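Local atomic coordinates of acid phosphatase (Mycobacterium tuberculosis, PDB entry 2A6P), a protein that removes phosphate from a broad range of phosphate esters and can serve in vivo as a fructose-1,6-bisphosphatase that sustains gluconeogenesis. Residues H11-L16 with R157-R162; P109-L112 with G117-A120; A125-R130 with L166-G171; S172-P177 with R191-L196. All blocks are in the same frame, centred on the assembly; numbering follows the deposited sequence.

Interaction 1. Residues H11-L16 with R157-R162; sequences HRLLLL and RAVITR
L15 reaches out from strand 13-17 and puts its two methyl groups against different residues of helix 153-163. CD2 comes to 3.8 Å from V159 CB and also lies beside the CG1 branch of that valine. CD1 turns to I160, meeting its CG1 at 4.2 Å. The first torsion of L15 (chi1 -60°) sets CG anti to the carbonyl carbon; the second (86°) then turns CD2 to V159 and CD1 to I160.

V159 is the answering side chain, its beta carbon pointing toward the strand. Its CG1, anti to the backbone N, is shared by two leucines two residues apart, on the same face of the strand: L13 CD2 touches it at 4.0 Å on top of the L15 contact. The isoleucine points less directly at the strand, but the end of its side chain bends back to it. All the side chains meet at a slant and the contact is purely apolar; L13, L15, V159 and I160 are all buried.

On the helix itself R157 O takes two bonds, from T161 N and from T161 OG1 (2.7 Å for OG1 to O), which arrive from opposite faces of the carbonyl plane. L13 also touches A138 of helix 124-141.

The strand and helix axes lie 9.9 Å apart at 156°, nearly antiparallel. That is the usual layering of an alpha/beta sandwich, here the histidine phosphatase fold, whose strand 13-17 leads to H18, the residue inferred to carry the phosphohistidine intermediate.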
loop_
_atom_site.group_PDB
_atom_site.type_symbol
_atom_site.label_atom_id
_atom_site.label_comp_id
_atom_site.label_asym_id
_atom_site.label_seq_id
_atom_site.Cartn_x
_atom_site.Cartn_y
_atom_site.Cartn_z
ATOM N N HIS A 11 17.350 5.699 -2.179
ATOM C CA HIS A 11 17.120 4.259 -2.347
ATOM C C HIS A 11 15.820 3.726 -1.746
ATOM O O HIS A 11 15.107 4.449 -1.041
ATOM C CB HIS A 11 18.311 3.460 -1.817
ATOM C CG HIS A 11 19.531 3.589 -2.672
ATOM N ND1 HIS A 11 20.514 4.525 -2.430
ATOM C CD2 HIS A 11 19.867 2.982 -3.835
ATOM C CE1 HIS A 11 21.398 4.494 -3.411
ATOM N NE2 HIS A 11 21.028 3.568 -4.277
ATOM N N ARG A 12 15.526 2.454 -2.029
ATOM C CA ARG A 12 14.292 1.815 -1.573
ATOM C C ARG A 12 14.455 0.467 -0.874
ATOM O O ARG A 12 15.428 -0.251 -1.087
ATOM C CB ARG A 12 13.353 1.590 -2.764
ATOM C CG ARG A 12 12.918 2.823 -3.513
ATOM C CD ARG A 12 12.348 2.433 -4.875
ATOM N NE ARG A 12 13.355 1.757 -5.695
ATOM C CZ ARG A 12 13.144 1.267 -6.916
ATOM N NH1 ARG A 12 11.947 1.368 -7.488
ATOM N NH2 ARG A 12 14.139 0.670 -7.565
ATOM N N LEU A 13 13.464 0.126 -0.055
ATOM C CA LEU A 13 13.435 -1.156 0.651
ATOM C C LEU A 13 12.279 -1.955 0.039
ATOM O O LEU A 13 11.121 -1.550 0.149
ATOM C CB LEU A 13 13.180 -0.950 2.152
ATOM C CG LEU A 13 12.768 -2.189 2.966
ATOM C CD1 LEU A 13 13.855 -3.261 2.895
ATOM C CD2 LEU A 13 12.502 -1.794 4.401
ATOM N N LEU A 14 12.582 -3.058 -0.633
ATOM C CA LEU A 14 11.510 -3.852 -1.222
ATOM C C LEU A 14 11.341 -5.109 -0.389
ATOM O O LEU A 14 12.305 -5.612 0.186
ATOM C CB LEU A 14 11.819 -4.263 -2.667
ATOM C CG LEU A 14 12.575 -3.414 -3.702
ATOM C CD1 LEU A 14 11.890 -3.613 -5.046
ATOM C CD2 LEU A 14 12.604 -1.953 -3.340
ATOM N N LEU A 15 10.113 -5.606 -0.309
ATOM C CA LEU A 15 9.840 -6.829 0.431
ATOM C C LEU A 15 9.083 -7.770 -0.482
ATOM O O LEU A 15 8.164 -7.354 -1.179
ATOM C CB LEU A 15 9.003 -6.553 1.681
ATOM C CG LEU A 15 9.644 -5.608 2.695
ATOM C CD1 LEU A 15 9.342 -4.154 2.327
ATOM C CD2 LEU A 15 9.097 -5.930 4.059
ATOM N N LEU A 16 9.475 -9.039 -0.479
ATOM C CA LEU A 16 8.818 -10.046 -1.308
ATOM C C LEU A 16 8.360 -11.220 -0.449
ATOM O O LEU A 16 9.183 -11.841 0.246
ATOM C CB LEU A 16 9.785 -10.567 -2.380
ATOM C CG LEU A 16 9.286 -11.798 -3.162
ATOM C CD1 LEU A 16 8.056 -11.414 -3.988
ATOM C CD2 LEU A 16 10.381 -12.361 -4.068
ATOM N N ARG A 157 4.758 -7.371 6.826
ATOM C CA ARG A 157 3.833 -6.323 7.229
ATOM C C ARG A 157 4.364 -5.606 8.455
ATOM O O ARG A 157 4.135 -4.409 8.631
ATOM C CB ARG A 157 2.483 -6.898 7.614
ATOM C CG ARG A 157 1.664 -7.530 6.529
ATOM C CD ARG A 157 0.297 -7.708 7.157
ATOM N NE ARG A 157 -0.458 -8.803 6.600
ATOM C CZ ARG A 157 -1.698 -9.090 6.967
ATOM N NH1 ARG A 157 -2.301 -8.343 7.886
ATOM N NH2 ARG A 157 -2.314 -10.129 6.427
ATOM N N ALA A 158 5.037 -6.363 9.320
ATOM C CA ALA A 158 5.609 -5.813 10.539
ATOM C C ALA A 158 6.669 -4.808 10.132
ATOM O O ALA A 158 6.718 -3.693 10.656
ATOM C CB ALA A 158 6.244 -6.924 11.382
ATOM N N VAL A 159 7.533 -5.215 9.210
ATOM C CA VAL A 159 8.584 -4.320 8.743
ATOM C C VAL A 159 7.985 -3.058 8.130
ATOM O O VAL A 159 8.417 -1.951 8.431
ATOM C CB VAL A 159 9.481 -5.006 7.713
ATOM C CG1 VAL A 159 10.471 -3.998 7.124
ATOM C CG2 VAL A 159 10.226 -6.164 8.390
ATOM N N ILE A 160 6.975 -3.229 7.284
ATOM C CA ILE A 160 6.310 -2.087 6.643
ATOM C C ILE A 160 5.682 -1.156 7.675
ATOM O O ILE A 160 5.853 0.066 7.604
ATOM C CB ILE A 160 5.213 -2.563 5.669
ATOM C CG1 ILE A 160 5.856 -3.298 4.488
ATOM C CG2 ILE A 160 4.375 -1.385 5.200
ATOM C CD1 ILE A 160 4.859 -3.945 3.581
ATOM N N THR A 161 4.946 -1.737 8.624
ATOM C CA THR A 161 4.295 -0.954 9.671
ATOM C C THR A 161 5.312 -0.123 10.441
ATOM O O THR A 161 5.043 1.016 10.802
ATOM C CB THR A 161 3.546 -1.860 10.666
ATOM O OG1 THR A 161 2.546 -2.610 9.967
ATOM C CG2 THR A 161 2.872 -1.033 11.742
ATOM N N ARG A 162 6.483 -0.703 10.690
ATOM C CA ARG A 162 7.537 -0.012 11.423
ATOM C C ARG A 162 8.260 0.992 10.540
ATOM O O ARG A 162 8.705 2.041 11.016
ATOM C CB ARG A 162 8.523 -1.028 12.005
ATOM C CG ARG A 162 7.874 -1.988 13.008
ATOM C CD ARG A 162 7.180 -1.214 14.120
ATOM N NE ARG A 162 8.134 -0.417 14.888
ATOM C CZ ARG A 162 7.793 0.544 15.738
ATOM N NH1 ARG A 162 6.512 0.842 15.931
ATOM N NH2 ARG A 162 8.734 1.199 16.404
#

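Interaction 2. Residues P109-L112 with G117-A120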
loop_
_atom_site.group_PDB
_atom_site.type_symbol
_atom_site.label_atom_id
_atom_site.label_comp_id
_atom_site.label_asym_id
_atom_site.label_seq_id
_atom_site.Cartn_x
_atom_site.Cartn_y
_atom_site.Cartn_z
ATOM N N PRO A 109 -12.041 -15.391 20.411
ATOM C CA PRO A 109 -12.961 -14.697 19.500
ATOM C C PRO A 109 -12.524 -13.362 18.904
ATOM O O PRO A 109 -12.927 -13.025 17.794
ATOM C CB PRO A 109 -14.232 -14.570 20.332
ATOM C CG PRO A 109 -14.221 -15.856 21.106
ATOM C CD PRO A 109 -12.779 -15.921 21.575
ATOM N N ASP A 110 -11.708 -12.605 19.626
ATOM C CA ASP A 110 -11.254 -11.307 19.129
ATOM C C ASP A 110 -9.780 -11.301 18.706
ATOM O O ASP A 110 -9.198 -10.231 18.474
ATOM C CB ASP A 110 -11.476 -10.245 20.201
ATOM C CG ASP A 110 -10.755 -10.570 21.495
ATOM O OD1 ASP A 110 -10.816 -11.743 21.936
ATOM O OD2 ASP A 110 -10.137 -9.656 22.082
ATOM N N TRP A 111 -9.187 -12.490 18.594
ATOM C CA TRP A 111 -7.775 -12.618 18.229
ATOM C C TRP A 111 -7.306 -12.041 16.889
ATOM O O TRP A 111 -7.954 -12.198 15.850
ATOM C CB TRP A 111 -7.356 -14.086 18.262
ATOM C CG TRP A 111 -5.883 -14.294 18.005
ATOM C CD1 TRP A 111 -4.868 -14.259 18.929
ATOM C CD2 TRP A 111 -5.263 -14.560 16.741
ATOM N NE1 TRP A 111 -3.655 -14.489 18.312
ATOM C CE2 TRP A 111 -3.871 -14.674 16.971
ATOM C CE3 TRP A 111 -5.749 -14.708 15.434
ATOM C CZ2 TRP A 111 -2.960 -14.933 15.938
ATOM C CZ3 TRP A 111 -4.843 -14.966 14.409
ATOM C CH2 TRP A 111 -3.462 -15.077 14.668
ATOM N N LEU A 112 -6.158 -11.369 16.948
ATOM C CA LEU A 112 -5.461 -10.809 15.791
ATOM C C LEU A 112 -4.029 -10.968 16.261
ATOM O O LEU A 112 -3.716 -10.628 17.400
ATOM C CB LEU A 112 -5.740 -9.322 15.581
ATOM C CG LEU A 112 -6.984 -8.856 14.823
ATOM C CD1 LEU A 112 -6.961 -7.331 14.771
ATOM C CD2 LEU A 112 -7.034 -9.448 13.404
ATOM N N GLY A 117 -0.699 -11.722 19.839
ATOM C CA GLY A 117 0.542 -12.467 19.814
ATOM C C GLY A 117 0.179 -13.946 19.858
ATOM O O GLY A 117 -0.998 -14.306 19.707
ATOM N N CYS A 118 1.167 -14.809 20.088
ATOM C CA CYS A 118 0.912 -16.244 20.113
ATOM C C CYS A 118 1.422 -16.923 21.380
ATOM O O CYS A 118 2.557 -16.705 21.801
ATOM C CB CYS A 118 1.560 -16.902 18.892
ATOM S SG CYS A 118 1.116 -16.137 17.313
ATOM N N PRO A 119 0.580 -17.764 22.004
ATOM C CA PRO A 119 0.985 -18.466 23.225
ATOM C C PRO A 119 2.084 -19.499 22.949
ATOM O O PRO A 119 1.930 -20.375 22.083
ATOM C CB PRO A 119 -0.322 -19.087 23.710
ATOM C CG PRO A 119 -1.087 -19.313 22.441
ATOM C CD PRO A 119 -0.827 -18.057 21.666
ATOM N N ALA A 120 3.195 -19.373 23.681
ATOM C CA ALA A 120 4.354 -20.255 23.542
ATOM C C ALA A 120 5.174 -19.884 22.309
ATOM O O ALA A 120 5.994 -20.679 21.843
ATOM C CB ALA A 120 3.910 -21.725 23.452
#
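The indole of W111 meets segment 117-120 by its edge: G117 O and C118 SG both lie near the ring plane, at the nitrogen-bearing side. Three more rings meet the indole: Y96 edge-to-face, H116 and H29 with planes steeply inclined to it.

W111 NE1 donates to G117 O at 3.0 Å, with an N-H...O angle of 172°, so the bond is almost straight. The acceptor sits in the ring plane, while the donor stands only 19° from the plane of the carbonyl. With CG anti to the backbone N (chi1 -175°), the side chain extends from its own loop to span the distance to the glycine. Further along the ring, CZ2 rests 4.5 Å from C118 SG, a loose apolar touch.

G117 is the first residue beyond helix 113-116, and at its backbone angles, with positive phi, a beta carbon would be jammed against the preceding carbonyl oxygen. The indole bond joins the residues just before helix 113-116 to the first one after it. L112, beside the tryptophan, packs on V190 of the second subunit.

The W111 side chain lies about 8 Å from a bound glycerol, and that of C118 about 9 Å from that of E90, the probable proton donor/acceptor. This placement is consistent with the helical insertion that overhangs the active site in histidine phosphatases of the phosphoglycerate mutase family.

Interaction 3. Residues A125-R130 with L166-G171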
loop_
_atom_site.group_PDB
_atom_site.type_symbol
_atom_site.label_atom_id
_atom_site.label_comp_id
_atom_site.label_asym_id
_atom_site.label_seq_id
_atom_site.Cartn_x
_atom_site.Cartn_y
_atom_site.Cartn_z
ATOM N N ALA A 125 5.628 -7.455 21.371
ATOM C CA ALA A 125 6.843 -6.747 21.755
ATOM C C ALA A 125 8.073 -7.326 21.056
ATOM O O ALA A 125 8.914 -6.592 20.523
ATOM C CB ALA A 125 7.021 -6.816 23.271
ATOM N N GLN A 126 8.173 -8.648 21.052
ATOM C CA GLN A 126 9.313 -9.304 20.427
ATOM C C GLN A 126 9.373 -9.088 18.920
ATOM O O GLN A 126 10.450 -8.875 18.361
ATOM C CB GLN A 126 9.293 -10.804 20.751
ATOM C CG GLN A 126 9.665 -11.116 22.204
ATOM C CD GLN A 126 9.650 -12.599 22.509
ATOM O OE1 GLN A 126 8.599 -13.232 22.515
ATOM N NE2 GLN A 126 10.825 -13.161 22.757
ATOM N N VAL A 127 8.226 -9.126 18.256
ATOM C CA VAL A 127 8.240 -8.930 16.817
ATOM C C VAL A 127 8.447 -7.459 16.507
ATOM O O VAL A 127 9.063 -7.119 15.498
ATOM C CB VAL A 127 6.955 -9.447 16.162
ATOM C CG1 VAL A 127 7.016 -9.221 14.650
ATOM C CG2 VAL A 127 6.798 -10.938 16.453
ATOM N N ASN A 128 7.954 -6.591 17.385
ATOM C CA ASN A 128 8.123 -5.145 17.223
ATOM C C ASN A 128 9.615 -4.822 17.165
ATOM O O ASN A 128 10.065 -4.057 16.313
ATOM C CB ASN A 128 7.494 -4.410 18.411
ATOM C CG ASN A 128 7.705 -2.907 18.352
ATOM O OD1 ASN A 128 8.822 -2.415 18.493
ATOM N ND2 ASN A 128 6.624 -2.172 18.140
ATOM N N ASP A 129 10.372 -5.424 18.083
ATOM C CA ASP A 129 11.818 -5.223 18.158
ATOM C C ASP A 129 12.543 -5.880 16.998
ATOM O O ASP A 129 13.505 -5.327 16.475
ATOM C CB ASP A 129 12.379 -5.788 19.459
ATOM C CG ASP A 129 11.643 -5.289 20.663
ATOM O OD1 ASP A 129 11.327 -4.082 20.707
ATOM O OD2 ASP A 129 11.381 -6.107 21.570
ATOM N N ARG A 130 12.094 -7.067 16.601
ATOM C CA ARG A 130 12.729 -7.748 15.478
ATOM C C ARG A 130 12.507 -6.921 14.206
ATOM O O ARG A 130 13.418 -6.762 13.370
ATOM C CB ARG A 130 12.158 -9.160 15.309
ATOM C CG ARG A 130 13.075 -10.050 14.514
ATOM C CD ARG A 130 12.987 -11.515 14.923
ATOM N NE ARG A 130 12.102 -12.280 14.052
ATOM C CZ ARG A 130 10.782 -12.264 14.142
ATOM N NH1 ARG A 130 10.206 -11.526 15.077
ATOM N NH2 ARG A 130 10.044 -12.957 13.289
ATOM N N LEU A 166 4.528 3.298 12.764
ATOM C CA LEU A 166 3.234 3.112 13.406
ATOM C C LEU A 166 3.370 1.973 14.428
ATOM O O LEU A 166 4.327 1.196 14.367
ATOM C CB LEU A 166 2.176 2.731 12.359
ATOM C CG LEU A 166 1.737 3.778 11.330
ATOM C CD1 LEU A 166 0.954 3.103 10.215
ATOM C CD2 LEU A 166 0.888 4.849 12.011
ATOM N N PRO A 167 2.434 1.881 15.395
ATOM C CA PRO A 167 2.498 0.804 16.395
ATOM C C PRO A 167 2.289 -0.488 15.612
ATOM O O PRO A 167 1.562 -0.504 14.614
ATOM C CB PRO A 167 1.322 1.106 17.323
ATOM C CG PRO A 167 1.125 2.586 17.174
ATOM C CD PRO A 167 1.330 2.810 15.690
ATOM N N LEU A 168 2.915 -1.570 16.055
ATOM C CA LEU A 168 2.814 -2.839 15.345
ATOM C C LEU A 168 1.374 -3.301 15.208
ATOM O O LEU A 168 1.040 -4.081 14.314
ATOM C CB LEU A 168 3.640 -3.909 16.060
ATOM C CG LEU A 168 4.529 -4.793 15.183
ATOM C CD1 LEU A 168 4.596 -6.183 15.803
ATOM C CD2 LEU A 168 3.976 -4.868 13.783
ATOM N N ALA A 169 0.521 -2.828 16.106
ATOM C CA ALA A 169 -0.893 -3.192 16.064
ATOM C C ALA A 169 -1.505 -2.906 14.699
ATOM O O ALA A 169 -2.472 -3.551 14.309
ATOM C CB ALA A 169 -1.660 -2.423 17.136
ATOM N N GLU A 170 -0.934 -1.934 13.985
ATOM C CA GLU A 170 -1.434 -1.523 12.672
ATOM C C GLU A 170 -1.086 -2.482 11.523
ATOM O O GLU A 170 -1.499 -2.254 10.382
ATOM C CB GLU A 170 -0.924 -0.111 12.320
ATOM C CG GLU A 170 -1.259 1.002 13.310
ATOM C CD GLU A 170 -2.746 1.120 13.616
ATOM O OE1 GLU A 170 -3.581 0.676 12.804
ATOM O OE2 GLU A 170 -3.088 1.686 14.671
ATOM N N GLY A 171 -0.326 -3.541 11.812
ATOM C CA GLY A 171 0.019 -4.491 10.768
ATOM C C GLY A 171 -1.217 -5.131 10.138
ATOM O O GLY A 171 -1.161 -5.695 9.040
#
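L168 O accepts from G171 N at 2.9 Å, the bond that closes the 3-10 turn 168-171, and this turn presents the L168 side chain to V127 and N128 of helix 124-141. A matching bond, E170 N to P167 O, also 2.9 Å, starts the turn from the residue just before it.

From that turn L168 points toward the helix and supplies nearly all of its segment's share of the contact. Its CD1 methyl ends over the helix backbone, 3.7 Å from N128 N and 3.9 Å from N128 CA, while its CG lies close to the same alpha carbon. The methyl thus packs against main chain as much as against side chains. V127 comes in at about a right angle to the leucine: its CB is 4.0 Å from L168 CD1, and its CG1 branch, anti to the backbone N (chi1 -180°), meets the same methyl.

The contact joins two elements on one layer of the histidine phosphatase alpha/beta fold, helix 124-141 and the loop that leaves helix 153-163 for strand 180-187. L168 also touches A158 of the latter helix, so its side chain touches both helices.

N128 passes L168 in the opposite direction, with the side chain running out past the leucine CB. On the same helix R130 makes a salt bridge with E122 and donates to A89 O, next to E90, whose side chain is about 7 Å from that of V127.

Interaction 4. Residues S172-P177 with R191-L196; sequences SRFAMP and RQLAVL
F174 and A175 meet L193 and L196 at the dimer interface, where strand 190-199, outermost in the sheet of its own chain, is broken by a classic beta bulge: A194 and V195 both face I183. Beyond the bulge, L196 sends its side chain back toward segment 172-177. With CG anti to the backbone N (chi1 -174°), its fork ends in front of the carbonyl oxygen of A175.

The CD1 methyl lies 3.3 Å from A175 O, a short distance for a carbon beside an oxygen. CG and CD2 of the same leucine are also near this oxygen, so the carbonyl abuts the whole isopropyl end. The other methyl, CD2, has a second neighbour in F174 CB, 4.1 Å away, and approaches the phenyl group near its plane, at the edge.

F174 points toward the strand, its CG anti to the carbonyl carbon (chi1 -49°). That rotation swings the ring toward L193, whose CD1 comes obliquely to within 4.3 Å of F174 CD2. L193 in turn leans on I160 of helix 153-163, and the ring of F174 touches T161 of that helix.

The second subunit lies against both segments. R173, A175, L193 and L196 make backbone hydrogen bonds to it, and F174 packs on F174 of the second subunit. The arrangement is a bulged edge strand and its neighbouring loop, joined by apolar packing and together forming part of the homodimer interface.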
loop_
_atom_site.group_PDB
_atom_site.type_symbol
_atom_site.label_atom_id
_atom_site.label_comp_id
_atom_site.label_asym_id
_atom_site.label_seq_id
_atom_site.Cartn_x
_atom_site.Cartn_y
_atom_site.Cartn_z
ATOM N N SER A 172 -2.342 -5.039 10.843
ATOM C CA SER A 172 -3.613 -5.597 10.391
ATOM C C SER A 172 -4.198 -4.801 9.226
ATOM O O SER A 172 -5.048 -5.293 8.495
ATOM C CB SER A 172 -4.619 -5.589 11.550
ATOM O OG SER A 172 -4.895 -4.253 11.986
ATOM N N ARG A 173 -3.723 -3.567 9.063
ATOM C CA ARG A 173 -4.206 -2.662 8.019
ATOM C C ARG A 173 -3.525 -2.788 6.655
ATOM O O ARG A 173 -3.868 -2.047 5.730
ATOM C CB ARG A 173 -4.072 -1.222 8.506
ATOM C CG ARG A 173 -4.682 -0.981 9.878
ATOM C CD ARG A 173 -6.184 -1.264 9.865
ATOM N NE ARG A 173 -6.820 -0.927 11.141
ATOM C CZ ARG A 173 -8.128 -0.751 11.294
ATOM N NH1 ARG A 173 -8.936 -0.881 10.246
ATOM N NH2 ARG A 173 -8.628 -0.434 12.483
ATOM N N PHE A 174 -2.580 -3.715 6.520
ATOM C CA PHE A 174 -1.868 -3.887 5.262
ATOM C C PHE A 174 -1.856 -5.332 4.783
ATOM O O PHE A 174 -1.431 -6.221 5.516
ATOM C CB PHE A 174 -0.417 -3.416 5.401
ATOM C CG PHE A 174 -0.275 -2.054 6.019
ATOM C CD1 PHE A 174 0.155 -1.912 7.343
ATOM C CD2 PHE A 174 -0.588 -0.915 5.290
ATOM C CE1 PHE A 174 0.272 -0.654 7.938
ATOM C CE2 PHE A 174 -0.477 0.359 5.870
ATOM C CZ PHE A 174 -0.045 0.490 7.204
ATOM N N ALA A 175 -2.305 -5.561 3.554
ATOM C CA ALA A 175 -2.314 -6.913 2.997
ATOM C C ALA A 175 -0.911 -7.252 2.493
ATOM O O ALA A 175 -0.080 -6.360 2.293
ATOM C CB ALA A 175 -3.310 -7.013 1.855
ATOM N N MET A 176 -0.660 -8.540 2.285
ATOM C CA MET A 176 0.624 -9.026 1.799
ATOM C C MET A 176 0.378 -10.443 1.317
ATOM O O MET A 176 0.687 -11.402 2.024
ATOM C CB MET A 176 1.661 -9.054 2.929
ATOM C CG MET A 176 3.129 -9.212 2.479
ATOM S SD MET A 176 3.939 -7.659 1.885
ATOM C CE MET A 176 5.185 -8.334 0.788
ATOM N N PRO A 177 -0.210 -10.598 0.113
ATOM C CA PRO A 177 -0.481 -11.944 -0.420
ATOM C C PRO A 177 0.783 -12.670 -0.869
ATOM O O PRO A 177 1.856 -12.064 -0.964
ATOM C CB PRO A 177 -1.474 -11.682 -1.566
ATOM C CG PRO A 177 -1.126 -10.283 -2.019
ATOM C CD PRO A 177 -0.833 -9.548 -0.718
ATOM N N ARG A 191 9.495 8.788 5.850
ATOM C CA ARG A 191 9.529 7.374 5.484
ATOM C C ARG A 191 8.098 7.046 5.062
ATOM O O ARG A 191 7.140 7.328 5.783
ATOM C CB ARG A 191 9.989 6.522 6.676
ATOM C CG ARG A 191 11.445 6.090 6.551
ATOM C CD ARG A 191 12.146 5.893 7.883
ATOM N NE ARG A 191 11.428 5.004 8.794
ATOM C CZ ARG A 191 11.931 4.578 9.951
ATOM N NH1 ARG A 191 13.153 4.958 10.322
ATOM N NH2 ARG A 191 11.214 3.788 10.741
ATOM N N GLN A 192 7.955 6.452 3.885
ATOM C CA GLN A 192 6.629 6.184 3.346
ATOM C C GLN A 192 6.490 4.849 2.619
ATOM O O GLN A 192 7.475 4.297 2.130
ATOM C CB GLN A 192 6.275 7.366 2.405
ATOM C CG GLN A 192 5.301 7.106 1.245
ATOM C CD GLN A 192 5.114 8.352 0.364
ATOM O OE1 GLN A 192 4.459 9.325 0.759
ATOM N NE2 GLN A 192 5.704 8.329 -0.822
ATOM N N LEU A 193 5.260 4.336 2.581
ATOM C CA LEU A 193 4.930 3.091 1.870
ATOM C C LEU A 193 4.599 3.549 0.442
ATOM O O LEU A 193 3.632 4.301 0.238
ATOM C CB LEU A 193 3.677 2.421 2.473
ATOM C CG LEU A 193 3.461 0.897 2.400
ATOM C CD1 LEU A 193 1.978 0.619 2.228
ATOM C CD2 LEU A 193 4.247 0.257 1.267
ATOM N N ALA A 194 5.380 3.097 -0.535
ATOM C CA ALA A 194 5.155 3.493 -1.929
ATOM C C ALA A 194 4.290 2.519 -2.742
ATOM O O ALA A 194 3.397 2.947 -3.489
ATOM C CB ALA A 194 6.509 3.706 -2.633
ATOM N N VAL A 195 4.565 1.220 -2.604
ATOM C CA VAL A 195 3.824 0.193 -3.323
ATOM C C VAL A 195 3.425 -0.956 -2.383
ATOM O O VAL A 195 4.166 -1.312 -1.469
ATOM C CB VAL A 195 4.670 -0.379 -4.499
ATOM C CG1 VAL A 195 3.860 -1.410 -5.283
ATOM C CG2 VAL A 195 5.134 0.761 -5.433
ATOM N N LEU A 196 2.242 -1.522 -2.613
ATOM C CA LEU A 196 1.740 -2.635 -1.813
ATOM C C LEU A 196 0.886 -3.560 -2.673
ATOM O O LEU A 196 0.196 -3.117 -3.593
ATOM C CB LEU A 196 0.896 -2.131 -0.631
ATOM C CG LEU A 196 0.434 -3.221 0.355
ATOM C CD1 LEU A 196 1.645 -3.831 1.046
ATOM C CD2 LEU A 196 -0.523 -2.646 1.394
#

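How the interactions relate
Along the chain interaction 2 lies inside the loop closed by interaction 1, interaction 3 interleaves with interaction 1, and interaction 4 follows last. Helix 153-163 is the hub. Interaction 1 seats it on the sheet, and the segments of interactions 3 and 4 both touch it, probably through T161 O with L166 N and R162 O with R191 NH2. The centres of interactions 1 and 4 are 8 Å apart, and both involve strands of one sheet. Interaction 3, 13 Å from interaction 1, brings in helix 124-141. Interaction 2 lies farther out, its centre 24 Å from that of interaction 1. Helix 153-163 thus connects the core packing to the parts that meet the second subunit, while interaction 2 touches none of the others.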